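Local structure of phosphoprotein (Lettuce necrotic yellows virus, 3T4R) at residues K10-E18 with K51-I59. The protein probably acts as a non-catalytic polymerase cofactor, holding the viral polymerase L on the nucleoprotein-RNA template and chaperoning soluble nucleoprotein, the fragment here being its C-terminal domain. Sequence-based numbering, arbitrary orientation.
Sequences KLLADLDWE and KEKIQNEII
Leu15 projects its two methyl branches onto helix 50-72 just where helix 4-14 comes to an end. Its CD1 wedges between Ile54 and Ile58, lying 3.4 Å from Ile54 CG2 and equally close to Ile58 CD1, tight packing for carbon atoms. The other branch, CD2, runs past the aliphatic part of Lys51 in the opposite sense, 3.8 Å from Lys51 CG. That lysine suits a border position: CG stands anti to the backbone N (chi1 -174°) and the rest of the chain is extended, which carries the ammonium beyond the leucine to Asp16. There Lys51 NZ forms a salt bridge with Asp16 OD2 at 2.7 Å, entering on the syn side somewhat out of the carboxylate plane.

Asp16, with positive phi, is the C-prime residue of a Schellman motif, in which Trp17 N bonds to Leu12 O and Asp16 N to Ala13 O. The Leu15 carbonyl is engaged across the contact: Gln55, extended beyond CG, is long enough to bring NE2 within 2.9 Å of Leu15 O in a bent bond (145° at the hydrogen), the donor tilted from the carbonyl plane. Trp17 follows the turn and brings its benzo end to Ile58, with Trp17 CH2 3.5 Å from Ile58 CG2, while Ile59 CG1 lies at the ring edge. Leu12 CD2 lies over one face of the indole, toward its rim, and also touches Ile58.

Leu46 and Ile38 extend the apolar cluster into the neighbouring loop and helix 36-41. Within this small helical domain, leucine, isoleucine and indole groups thus seat the end of helix 4-14 and its following turn on helix 50-72, while Lys51 and Gln55 tie that turn down by polar bonds and probably hold it in place.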
ATOM      1  N   LYS A  10       5.561   4.683   4.865  1.00 34.44           N
ATOM      2  CA  LYS A  10       6.095   5.902   4.267  1.00 33.96           C
ATOM      3  C   LYS A  10       5.752   5.892   2.790  1.00 34.10           C
ATOM      4  O   LYS A  10       5.449   6.926   2.276  1.00 34.40           O
ATOM      5  CB  LYS A  10       7.627   5.936   4.435  1.00 35.91           C
ATOM      6  CG  LYS A  10       8.270   7.164   3.907  1.00 37.55           C
ATOM      7  CD  LYS A  10       9.805   7.148   3.764  1.00 40.64           C
ATOM      8  CE  LYS A  10      10.510   7.026   5.081  1.00 42.62           C
ATOM      9  NZ  LYS A  10      12.008   7.157   4.954  1.00 50.33           N
ATOM     10  N   LEU A  11       5.782   4.727   2.120  1.00 32.48           N
ATOM     11  CA  LEU A  11       5.387   4.658   0.743  1.00 33.60           C
ATOM     12  C   LEU A  11       3.955   4.993   0.568  1.00 33.29           C
ATOM     13  O   LEU A  11       3.598   5.742  -0.320  1.00 36.16           O
ATOM     14  CB  LEU A  11       5.595   3.251   0.190  1.00 34.37           C
ATOM     15  CG  LEU A  11       5.936   2.998  -1.266  1.00 37.66           C
ATOM     16  CD1 LEU A  11       5.395   1.709  -1.792  1.00 37.24           C
ATOM     17  CD2 LEU A  11       5.782   4.126  -2.318  1.00 37.44           C
ATOM     18  N   LEU A  12       3.100   4.400   1.376  1.00 32.26           N
ATOM     19  CA  LEU A  12       1.683   4.722   1.346  1.00 33.50           C
ATOM     20  C   LEU A  12       1.456   6.255   1.512  1.00 34.93           C
ATOM     21  O   LEU A  12       0.620   6.823   0.836  1.00 34.78           O
ATOM     22  CB  LEU A  12       0.953   3.977   2.446  1.00 32.57           C
ATOM     23  CG  LEU A  12       0.843   2.472   2.292  1.00 35.11           C
ATOM     24  CD1 LEU A  12       0.206   1.793   3.485  1.00 32.33           C
ATOM     25  CD2 LEU A  12      -0.013   2.177   1.004  1.00 39.04           C
ATOM     26  N   ALA A  13       2.161   6.914   2.433  1.00 33.62           N
ATOM     27  CA  ALA A  13       2.100   8.385   2.499  1.00 34.70           C
ATOM     28  C   ALA A  13       2.604   9.131   1.248  1.00 37.48           C
ATOM     29  O   ALA A  13       2.027  10.163   0.881  1.00 38.81           O
ATOM     30  CB  ALA A  13       2.844   8.881   3.715  1.00 36.39           C
ATOM     31  N   ASP A  14       3.689   8.621   0.648  1.00 36.88           N
ATOM     32  CA  ASP A  14       4.333   9.225  -0.496  1.00 38.17           C
ATOM     33  C   ASP A  14       3.441   9.041  -1.671  1.00 40.36           C
ATOM     34  O   ASP A  14       3.548   9.768  -2.644  1.00 44.21           O
ATOM     35  CB  ASP A  14       5.650   8.535  -0.780  1.00 37.25           C
ATOM     36  CG  ASP A  14       6.753   8.933   0.180  1.00 42.47           C
ATOM     37  OD1 ASP A  14       6.668   9.993   0.861  1.00 38.38           O
ATOM     38  OD2 ASP A  14       7.755   8.186   0.224  1.00 48.13           O
ATOM     39  N   LEU A  15       2.556   8.043  -1.618  1.00 38.33           N
ATOM     40  CA  LEU A  15       1.582   7.833  -2.691  1.00 38.78           C
ATOM     41  C   LEU A  15       0.221   8.488  -2.403  1.00 39.82           C
ATOM     42  O   LEU A  15      -0.738   8.254  -3.108  1.00 40.14           O
ATOM     43  CB  LEU A  15       1.394   6.324  -2.912  1.00 38.37           C
ATOM     44  CG  LEU A  15       2.612   5.572  -3.430  1.00 39.23           C
ATOM     45  CD1 LEU A  15       2.248   4.042  -3.496  1.00 42.14           C
ATOM     46  CD2 LEU A  15       3.065   6.019  -4.810  1.00 42.71           C
ATOM     47  N   ASP A  16       0.169   9.334  -1.373  1.00 38.98           N
ATOM     48  CA  ASP A  16      -0.975  10.223  -1.089  1.00 42.06           C
ATOM     49  C   ASP A  16      -2.100   9.596  -0.332  1.00 41.12           C
ATOM     50  O   ASP A  16      -3.097  10.166  -0.203  1.00 43.67           O
ATOM     51  CB  ASP A  16      -1.460  10.958  -2.346  1.00 45.81           C
ATOM     52  CG  ASP A  16      -0.476  12.056  -2.774  1.00 51.16           C
ATOM     53  OD1 ASP A  16      -0.084  12.912  -1.952  1.00 47.58           O
ATOM     54  OD2 ASP A  16      -0.030  11.994  -3.943  1.00 52.37           O
ATOM     55  N   TRP A  17      -1.882   8.442   0.268  1.00 39.54           N
ATOM     56  CA  TRP A  17      -2.841   7.915   1.207  1.00 41.88           C
ATOM     57  C   TRP A  17      -2.832   8.839   2.402  1.00 43.84           C
ATOM     58  O   TRP A  17      -1.774   9.405   2.734  1.00 42.83           O
ATOM     59  CB  TRP A  17      -2.440   6.464   1.605  1.00 40.24           C
ATOM     60  CG  TRP A  17      -3.240   5.500   0.825  1.00 46.03           C
ATOM     61  CD1 TRP A  17      -4.468   5.049   1.138  1.00 52.33           C
ATOM     62  CD2 TRP A  17      -2.925   4.933  -0.469  1.00 46.55           C
ATOM     63  NE1 TRP A  17      -4.954   4.219   0.141  1.00 57.92           N
ATOM     64  CE2 TRP A  17      -4.013   4.125  -0.851  1.00 52.49           C
ATOM     65  CE3 TRP A  17      -1.836   5.030  -1.324  1.00 42.91           C
ATOM     66  CZ2 TRP A  17      -4.044   3.421  -2.082  1.00 50.59           C
ATOM     67  CZ3 TRP A  17      -1.856   4.354  -2.506  1.00 43.81           C
ATOM     68  CH2 TRP A  17      -2.957   3.570  -2.894  1.00 47.42           C
ATOM     69  N   GLU A  18      -3.951   9.033   3.074  1.00 44.83           N
ATOM     70  CA  GLU A  18      -3.918  10.030   4.144  1.00 45.80           C
ATOM     71  C   GLU A  18      -3.245   9.334   5.305  1.00 43.54           C
ATOM     72  O   GLU A  18      -3.400   8.128   5.484  1.00 43.58           O
ATOM     73  CB  GLU A  18      -5.335  10.542   4.460  1.00 52.93           C
ATOM     74  CG  GLU A  18      -5.529  12.056   4.870  1.00 60.13           C
ATOM     75  CD  GLU A  18      -5.119  13.092   3.802  1.00 64.37           C
ATOM     76  OE1 GLU A  18      -5.633  12.975   2.670  1.00 67.88           O
ATOM     77  OE2 GLU A  18      -4.288  14.022   4.091  1.00 66.45           O
ATOM     78  N   LYS A  51       4.457   6.477  -9.677  1.00 67.55           N
ATOM     79  CA  LYS A  51       3.477   6.796  -8.669  1.00 61.08           C
ATOM     80  C   LYS A  51       2.110   6.212  -9.066  1.00 57.44           C
ATOM     81  O   LYS A  51       1.509   5.442  -8.331  1.00 50.41           O
ATOM     82  CB  LYS A  51       3.427   8.313  -8.489  1.00 67.25           C
ATOM     83  CG  LYS A  51       2.543   8.827  -7.367  1.00 64.87           C
ATOM     84  CD  LYS A  51       2.918  10.259  -7.015  1.00 70.72           C
ATOM     85  CE  LYS A  51       1.843  10.824  -6.133  1.00 72.83           C
ATOM     86  NZ  LYS A  51       2.293  12.040  -5.367  1.00 80.64           N
ATOM     87  N   GLU A  52       1.623   6.539 -10.242  1.00 61.80           N
ATOM     88  CA  GLU A  52       0.315   6.047 -10.604  1.00 60.76           C
ATOM     89  C   GLU A  52       0.332   4.543 -10.733  1.00 55.64           C
ATOM     90  O   GLU A  52      -0.645   3.926 -10.408  1.00 51.44           O
ATOM     91  CB  GLU A  52      -0.198   6.656 -11.914  1.00 70.45           C
ATOM     92  CG  GLU A  52      -1.615   7.201 -11.823  1.00 75.42           C
ATOM     93  CD  GLU A  52      -1.885   8.361 -12.815  1.00 91.54           C
ATOM     94  OE1 GLU A  52      -2.362   8.053 -13.934  1.00101.17           O
ATOM     95  OE2 GLU A  52      -1.628   9.578 -12.519  1.00 98.23           O
ATOM     96  N   LYS A  53       1.426   3.978 -11.240  1.00 58.38           N
ATOM     97  CA  LYS A  53       1.592   2.518 -11.393  1.00 57.68           C
ATOM     98  C   LYS A  53       1.412   1.768 -10.063  1.00 51.39           C
ATOM     99  O   LYS A  53       0.565   0.885  -9.931  1.00 49.41           O
ATOM    100  CB  LYS A  53       2.959   2.181 -12.000  1.00 62.87           C
ATOM    101  CG  LYS A  53       3.044   0.772 -12.750  1.00 68.49           C
ATOM    102  CD  LYS A  53       4.512   0.362 -12.949  1.00 73.98           C
ATOM    103  CE  LYS A  53       4.878  -1.009 -12.309  1.00 73.60           C
ATOM    104  NZ  LYS A  53       4.299  -2.226 -12.980  1.00 79.13           N
ATOM    105  N   ILE A  54       2.197   2.171  -9.078  1.00 49.49           N
ATOM    106  CA  ILE A  54       2.177   1.593  -7.771  1.00 45.51           C
ATOM    107  C   ILE A  54       0.872   1.801  -7.048  1.00 43.39           C
ATOM    108  O   ILE A  54       0.402   0.854  -6.400  1.00 44.08           O
ATOM    109  CB  ILE A  54       3.306   2.159  -6.938  1.00 44.74           C
ATOM    110  CG1 ILE A  54       4.616   1.920  -7.676  1.00 47.15           C
ATOM    111  CG2 ILE A  54       3.327   1.511  -5.535  1.00 40.24           C
ATOM    112  CD1 ILE A  54       5.785   2.576  -7.060  1.00 47.83           C
ATOM    113  N   GLN A  55       0.313   3.008  -7.115  1.00 43.10           N
ATOM    114  CA  GLN A  55      -1.000   3.309  -6.543  1.00 42.15           C
ATOM    115  C   GLN A  55      -2.023   2.326  -7.099  1.00 43.26           C
ATOM    116  O   GLN A  55      -2.826   1.795  -6.331  1.00 42.54           O
ATOM    117  CB  GLN A  55      -1.481   4.705  -6.933  1.00 45.22           C
ATOM    118  CG  GLN A  55      -0.853   5.850  -6.194  1.00 47.12           C
ATOM    119  CD  GLN A  55      -1.286   7.198  -6.748  1.00 57.60           C
ATOM    120  OE1 GLN A  55      -1.864   7.284  -7.850  1.00 62.08           O
ATOM    121  NE2 GLN A  55      -1.003   8.259  -6.015  1.00 58.29           N
ATOM    122  N   ASN A  56      -1.999   2.098  -8.412  1.00 44.64           N
ATOM    123  CA  ASN A  56      -2.870   1.125  -9.042  1.00 49.06           C
ATOM    124  C   ASN A  56      -2.679  -0.294  -8.421  1.00 46.18           C
ATOM    125  O   ASN A  56      -3.659  -1.025  -8.174  1.00 48.09           O
ATOM    126  CB  ASN A  56      -2.663   1.101 -10.568  1.00 52.68           C
ATOM    127  CG  ASN A  56      -3.289   2.318 -11.277  1.00 62.20           C
ATOM    128  OD1 ASN A  56      -4.304   2.868 -10.803  1.00 62.89           O
ATOM    129  ND2 ASN A  56      -2.743   2.685 -12.460  1.00 67.21           N
ATOM    130  N   GLU A  57      -1.446  -0.691  -8.217  1.00 45.64           N
ATOM    131  CA  GLU A  57      -1.175  -2.016  -7.651  1.00 47.27           C
ATOM    132  C   GLU A  57      -1.747  -2.131  -6.236  1.00 43.19           C
ATOM    133  O   GLU A  57      -2.299  -3.173  -5.880  1.00 43.03           O
ATOM    134  CB  GLU A  57       0.337  -2.334  -7.625  1.00 48.91           C
ATOM    135  CG  GLU A  57       0.957  -2.520  -8.989  1.00 57.56           C
ATOM    136  CD  GLU A  57       1.276  -3.940  -9.298  1.00 72.38           C
ATOM    137  OE1 GLU A  57       0.430  -4.825  -8.997  1.00 80.61           O
ATOM    138  OE2 GLU A  57       2.364  -4.195  -9.875  1.00 80.92           O
ATOM    139  N   ILE A  58      -1.570  -1.095  -5.430  1.00 39.91           N
ATOM    140  CA  ILE A  58      -2.003  -1.103  -4.036  1.00 39.29           C
ATOM    141  C   ILE A  58      -3.557  -1.100  -3.932  1.00 40.36           C
ATOM    142  O   ILE A  58      -4.167  -1.807  -3.097  1.00 42.90           O
ATOM    143  CB  ILE A  58      -1.427   0.117  -3.323  1.00 36.84           C
ATOM    144  CG1 ILE A  58       0.082  -0.138  -3.062  1.00 39.91           C
ATOM    145  CG2 ILE A  58      -2.054   0.329  -1.954  1.00 41.48           C
ATOM    146  CD1 ILE A  58       0.819   1.077  -2.651  1.00 37.83           C
ATOM    147  N   ILE A  59      -4.179  -0.290  -4.756  1.00 40.41           N
ATOM    148  CA  ILE A  59      -5.679  -0.265  -4.926  1.00 43.91           C
ATOM    149  C   ILE A  59      -6.226  -1.625  -5.316  1.00 46.26           C
ATOM    150  O   ILE A  59      -7.162  -2.082  -4.718  1.00 47.72           O
ATOM    151  CB  ILE A  59      -6.168   0.783  -5.936  1.00 46.06           C
ATOM    152  CG1 ILE A  59      -5.771   2.185  -5.433  1.00 44.77           C
ATOM    153  CG2 ILE A  59      -7.689   0.713  -6.054  1.00 49.32           C
ATOM    154  CD1 ILE A  59      -6.326   3.219  -6.130  1.00 54.60           C
TER